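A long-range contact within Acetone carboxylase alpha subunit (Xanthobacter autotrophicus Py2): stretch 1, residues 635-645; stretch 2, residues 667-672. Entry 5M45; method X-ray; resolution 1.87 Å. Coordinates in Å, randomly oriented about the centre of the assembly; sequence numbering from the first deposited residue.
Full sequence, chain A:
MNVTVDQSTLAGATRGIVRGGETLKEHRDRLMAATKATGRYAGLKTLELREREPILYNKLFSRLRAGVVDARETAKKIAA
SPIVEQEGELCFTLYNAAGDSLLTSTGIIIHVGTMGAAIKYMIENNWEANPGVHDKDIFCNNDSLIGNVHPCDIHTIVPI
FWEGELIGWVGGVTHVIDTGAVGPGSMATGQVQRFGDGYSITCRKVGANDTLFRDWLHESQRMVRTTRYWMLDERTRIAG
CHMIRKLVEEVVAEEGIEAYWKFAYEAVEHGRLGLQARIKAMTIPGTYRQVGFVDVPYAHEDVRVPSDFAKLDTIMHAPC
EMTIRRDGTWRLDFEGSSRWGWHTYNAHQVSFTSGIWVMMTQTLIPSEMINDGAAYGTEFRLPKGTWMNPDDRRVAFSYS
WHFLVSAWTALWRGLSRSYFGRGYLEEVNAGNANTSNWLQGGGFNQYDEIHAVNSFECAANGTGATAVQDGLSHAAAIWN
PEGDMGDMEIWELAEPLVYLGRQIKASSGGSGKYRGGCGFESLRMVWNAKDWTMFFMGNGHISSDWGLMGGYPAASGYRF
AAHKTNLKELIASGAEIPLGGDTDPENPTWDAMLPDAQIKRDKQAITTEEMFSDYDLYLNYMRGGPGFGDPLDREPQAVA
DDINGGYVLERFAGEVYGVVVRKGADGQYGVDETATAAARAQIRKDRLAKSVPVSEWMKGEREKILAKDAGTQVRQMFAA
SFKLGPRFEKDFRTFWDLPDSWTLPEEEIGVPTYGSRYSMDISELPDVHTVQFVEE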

ATOM      1  N   GLU A 635      11.846   6.894  53.590  1.00 20.24           N
ATOM      2  CA  GLU A 635      12.452   7.927  54.416  1.00 21.65           C
ATOM      3  C   GLU A 635      11.594   9.198  54.442  1.00 20.46           C
ATOM      4  O   GLU A 635      11.338   9.763  53.370  1.00 19.47           O
ATOM      5  CB  GLU A 635      13.885   8.199  53.921  1.00 24.58           C
ATOM      6  CG  GLU A 635      14.820   8.797  54.970  1.00 28.25           C
ATOM      7  CD  GLU A 635      15.128   7.839  56.192  1.00 32.10           C
ATOM      8  OE1 GLU A 635      14.753   8.210  57.378  1.00 35.84           O
ATOM      9  OE2 GLU A 635      15.756   6.718  55.987  1.00 35.45           O
ATOM     10  N   PRO A 636      11.109   9.640  55.629  1.00 19.74           N
ATOM     11  CA  PRO A 636      10.210  10.815  55.621  1.00 19.18           C
ATOM     12  C   PRO A 636      10.735  12.074  54.911  1.00 18.55           C
ATOM     13  O   PRO A 636       9.968  12.731  54.221  1.00 17.67           O
ATOM     14  CB  PRO A 636       9.909  11.067  57.085  1.00 19.77           C
ATOM     15  CG  PRO A 636      10.017   9.704  57.698  1.00 20.10           C
ATOM     16  CD  PRO A 636      11.175   9.030  56.971  1.00 19.89           C
ATOM     17  N   GLN A 637      12.028  12.369  55.038  1.00 18.29           N
ATOM     18  CA  GLN A 637      12.620  13.538  54.358  1.00 18.05           C
ATOM     19  C   GLN A 637      12.510  13.420  52.821  1.00 17.56           C
ATOM     20  O   GLN A 637      12.370  14.421  52.142  1.00 17.18           O
ATOM     21  CB  GLN A 637      14.079  13.765  54.812  1.00 18.26           C
ATOM     22  CG  GLN A 637      14.724  15.064  54.316  1.00 18.39           C
ATOM     23  CD  GLN A 637      13.931  16.290  54.751  1.00 18.52           C
ATOM     24  OE1 GLN A 637      13.617  16.470  55.936  1.00 18.71           O
ATOM     25  NE2 GLN A 637      13.557  17.121  53.801  1.00 18.49           N
ATOM     26  N   ALA A 638      12.554  12.202  52.287  1.00 17.13           N
ATOM     27  CA  ALA A 638      12.439  12.003  50.833  1.00 16.89           C
ATOM     28  C   ALA A 638      11.026  12.346  50.324  1.00 16.55           C
ATOM     29  O   ALA A 638      10.876  12.804  49.185  1.00 16.54           O
ATOM     30  CB  ALA A 638      12.830  10.568  50.433  1.00 16.64           C
ATOM     31  N   VAL A 639      10.010  12.136  51.171  1.00 16.67           N
ATOM     32  CA  VAL A 639       8.636  12.531  50.874  1.00 16.46           C
ATOM     33  C   VAL A 639       8.571  14.075  50.852  1.00 17.00           C
ATOM     34  O   VAL A 639       8.067  14.652  49.886  1.00 16.85           O
ATOM     35  CB  VAL A 639       7.598  11.904  51.837  1.00 16.36           C
ATOM     36  CG1 VAL A 639       6.182  12.364  51.496  1.00 16.40           C
ATOM     37  CG2 VAL A 639       7.659  10.378  51.797  1.00 16.09           C
ATOM     38  N   ALA A 640       9.101  14.751  51.872  1.00 17.44           N
ATOM     39  CA  ALA A 640       9.116  16.220  51.877  1.00 17.99           C
ATOM     40  C   ALA A 640       9.873  16.802  50.645  1.00 18.03           C
ATOM     41  O   ALA A 640       9.374  17.729  49.975  1.00 17.98           O
ATOM     42  CB  ALA A 640       9.724  16.746  53.168  1.00 18.51           C
ATOM     43  N   ASP A 641      11.038  16.230  50.332  1.00 18.14           N
ATOM     44  CA  ASP A 641      11.813  16.633  49.137  1.00 18.42           C
ATOM     45  C   ASP A 641      10.987  16.467  47.851  1.00 17.93           C
ATOM     46  O   ASP A 641      10.999  17.343  46.996  1.00 17.70           O
ATOM     47  CB  ASP A 641      13.113  15.814  48.978  1.00 18.68           C
ATOM     48  CG  ASP A 641      14.127  16.059  50.106  1.00 19.37           C
ATOM     49  OD1 ASP A 641      13.989  17.011  50.904  1.00 20.57           O
ATOM     50  OD2 ASP A 641      15.082  15.266  50.238  1.00 20.23           O
ATOM     51  N   ASP A 642      10.272  15.349  47.738  1.00 17.41           N
ATOM     52  CA  ASP A 642       9.390  15.094  46.576  1.00 17.24           C
ATOM     53  C   ASP A 642       8.269  16.136  46.420  1.00 17.30           C
ATOM     54  O   ASP A 642       7.981  16.563  45.289  1.00 16.94           O
ATOM     55  CB  ASP A 642       8.760  13.698  46.651  1.00 16.85           C
ATOM     56  CG  ASP A 642       9.688  12.585  46.215  1.00 16.80           C
ATOM     57  OD1 ASP A 642      10.754  12.862  45.634  1.00 16.47           O
ATOM     58  OD2 ASP A 642       9.323  11.386  46.428  1.00 16.61           O
ATOM     59  N   ILE A 643       7.639  16.525  47.539  1.00 17.34           N
ATOM     60  CA  ILE A 643       6.607  17.566  47.485  1.00 17.77           C
ATOM     61  C   ILE A 643       7.214  18.896  47.045  1.00 18.04           C
ATOM     62  O   ILE A 643       6.668  19.542  46.140  1.00 17.79           O
ATOM     63  CB  ILE A 643       5.863  17.719  48.826  1.00 18.27           C
ATOM     64  CG1 ILE A 643       5.153  16.393  49.169  1.00 18.28           C
ATOM     65  CG2 ILE A 643       4.847  18.868  48.776  1.00 18.39           C
ATOM     66  CD1 ILE A 643       4.809  16.276  50.633  1.00 18.68           C
ATOM     67  N   ASN A 644       8.347  19.287  47.654  1.00 18.25           N
ATOM     68  CA  ASN A 644       9.019  20.543  47.296  1.00 18.88           C
ATOM     69  C   ASN A 644       9.512  20.541  45.850  1.00 18.76           C
ATOM     70  O   ASN A 644       9.520  21.586  45.218  1.00 19.18           O
ATOM     71  CB  ASN A 644      10.182  20.836  48.248  1.00 19.32           C
ATOM     72  CG  ASN A 644       9.692  21.220  49.662  1.00 20.00           C
ATOM     73  OD1 ASN A 644       8.624  21.845  49.851  1.00 20.37           O
ATOM     74  ND2 ASN A 644      10.450  20.815  50.661  1.00 20.20           N
ATOM     75  N   GLY A 645       9.887  19.376  45.321  1.00 18.01           N
ATOM     76  CA  GLY A 645      10.423  19.273  43.970  1.00 17.61           C
ATOM     77  C   GLY A 645       9.403  19.067  42.850  1.00 17.17           C
ATOM     78  O   GLY A 645       9.785  19.077  41.662  1.00 17.18           O
ATOM     79  N   GLY A 667       8.196  28.859  52.891  1.00 49.65           N
ATOM     80  CA  GLY A 667       7.315  28.218  51.890  1.00 45.04           C
ATOM     81  C   GLY A 667       7.638  26.753  51.600  1.00 40.33           C
ATOM     82  O   GLY A 667       6.900  26.113  50.847  1.00 38.91           O
ATOM     83  N   GLN A 668       8.708  26.218  52.203  1.00 37.15           N
ATOM     84  CA  GLN A 668       9.146  24.823  51.982  1.00 34.46           C
ATOM     85  C   GLN A 668       8.537  23.856  53.009  1.00 31.70           C
ATOM     86  O   GLN A 668       8.479  24.165  54.196  1.00 31.48           O
ATOM     87  CB  GLN A 668      10.670  24.728  52.072  1.00 34.57           C
ATOM     88  CG  GLN A 668      11.427  25.486  50.991  1.00 35.56           C
ATOM     89  CD  GLN A 668      11.277  24.861  49.628  1.00 36.20           C
ATOM     90  OE1 GLN A 668      11.930  23.858  49.317  1.00 37.33           O
ATOM     91  NE2 GLN A 668      10.393  25.431  48.805  1.00 36.35           N
ATOM     92  N   TYR A 669       8.083  22.702  52.547  1.00 29.04           N
ATOM     93  CA  TYR A 669       7.570  21.664  53.448  1.00 28.12           C
ATOM     94  C   TYR A 669       8.700  20.962  54.214  1.00 26.42           C
ATOM     95  O   TYR A 669       9.734  20.641  53.667  1.00 25.36           O
ATOM     96  CB  TYR A 669       6.747  20.622  52.676  1.00 28.20           C
ATOM     97  CG  TYR A 669       5.430  21.134  52.158  1.00 29.39           C
ATOM     98  CD1 TYR A 669       4.279  21.107  52.958  1.00 30.46           C
ATOM     99  CD2 TYR A 669       5.315  21.650  50.860  1.00 30.57           C
ATOM    100  CE1 TYR A 669       3.052  21.543  52.469  1.00 31.35           C
ATOM    101  CE2 TYR A 669       4.099  22.100  50.359  1.00 31.25           C
ATOM    102  CZ  TYR A 669       2.975  22.061  51.176  1.00 32.00           C
ATOM    103  OH  TYR A 669       1.764  22.490  50.698  1.00 33.48           O
ATOM    104  N   GLY A 670       8.473  20.716  55.491  1.00 26.03           N
ATOM    105  CA  GLY A 670       9.377  19.928  56.351  1.00 25.58           C
ATOM    106  C   GLY A 670       8.619  18.850  57.119  1.00 24.66           C
ATOM    107  O   GLY A 670       7.402  18.900  57.203  1.00 24.76           O
ATOM    108  N   VAL A 671       9.332  17.887  57.677  1.00 24.30           N
ATOM    109  CA  VAL A 671       8.701  16.733  58.327  1.00 24.29           C
ATOM    110  C   VAL A 671       8.396  17.003  59.805  1.00 25.32           C
ATOM    111  O   VAL A 671       9.251  17.503  60.525  1.00 25.43           O
ATOM    112  CB  VAL A 671       9.635  15.503  58.257  1.00 23.73           C
ATOM    113  CG1 VAL A 671       9.068  14.320  59.049  1.00 23.67           C
ATOM    114  CG2 VAL A 671       9.898  15.126  56.785  1.00 23.20           C
ATOM    115  N   ASP A 672       7.186  16.651  60.250  1.00 26.03           N
ATOM    116  CA  ASP A 672       6.860  16.490  61.696  1.00 27.87           C
ATOM    117  C   ASP A 672       7.131  15.030  62.085  1.00 28.25           C
ATOM    118  O   ASP A 672       6.319  14.148  61.796  1.00 27.09           O
ATOM    119  CB  ASP A 672       5.383  16.885  61.984  1.00 28.58           C
ATOM    120  CG  ASP A 672       5.024  16.826  63.455  1.00 29.20           C
ATOM    121  OD1 ASP A 672       5.651  16.094  64.248  1.00 29.95           O
ATOM    122  OD2 ASP A 672       4.072  17.535  63.832  1.00 30.20           O
TER
HETATM  123  O   HOH W   1      12.462  19.888  54.103  1.00 22.27           O
HETATM  124  O   HOH W   2      12.122  18.045  57.433  1.00 22.42           O
HETATM  125  O   HOH W   3       9.446  24.260  46.276  1.00 38.01           O

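How does the helix lie against the strand? The helix of the first stretch and the short strand of the second run nearly antiparallel, at 172°, and their axes approach to 7.6 Å. At the closest CA pair of the register the helix is low: Ala640 CA lies 5.8 Å from Gly670 CA, and Ala640 CB rests 3.9 Å from Tyr669 O. Together the two stretches bury 393 Å².

Which bumps fill which hollows? Tyr669 and Val671, alternate residues of the strand, both point toward the helix. Val671 fits the shallow site beside Ala640, where Val671 CG2 lies 4.0 Å from Ala640 CB and 3.5 Å from Pro636 O; Pro636 CB meets Val671 CG1 at 3.9 Å. The compact, branched valine thus touches both residues at once. One helical turn beyond Ala640, Asn644 meets Tyr669, whose ring also packs against Ile643, with Ile643 CG2 3.5 Å from Tyr669 CD2.

What fixes the strand along the helix? Asn644 reads the backbone of Tyr669 with both ends of its amide: Tyr669 N donates to Asn644 OD1 at 2.9 Å, and Asn644 ND2 donates to Tyr669 O at 3.1 Å. An asparagine suits this place because one short side chain offers both an acceptor and a donor. Its OD1 also lies at the edge of the tyrosine ring, 3.5 Å from Tyr669 CD2.

How are the more open margins closed? Water does much of the work. Gln637, held by a 2.9 Å hydrogen bond from its NE2 to Asp641 OD1, uses one water to link NE2 to Tyr669 O and another to link OE1 to Val671 N. A third water joins Asn644 O to Gln668 NE2.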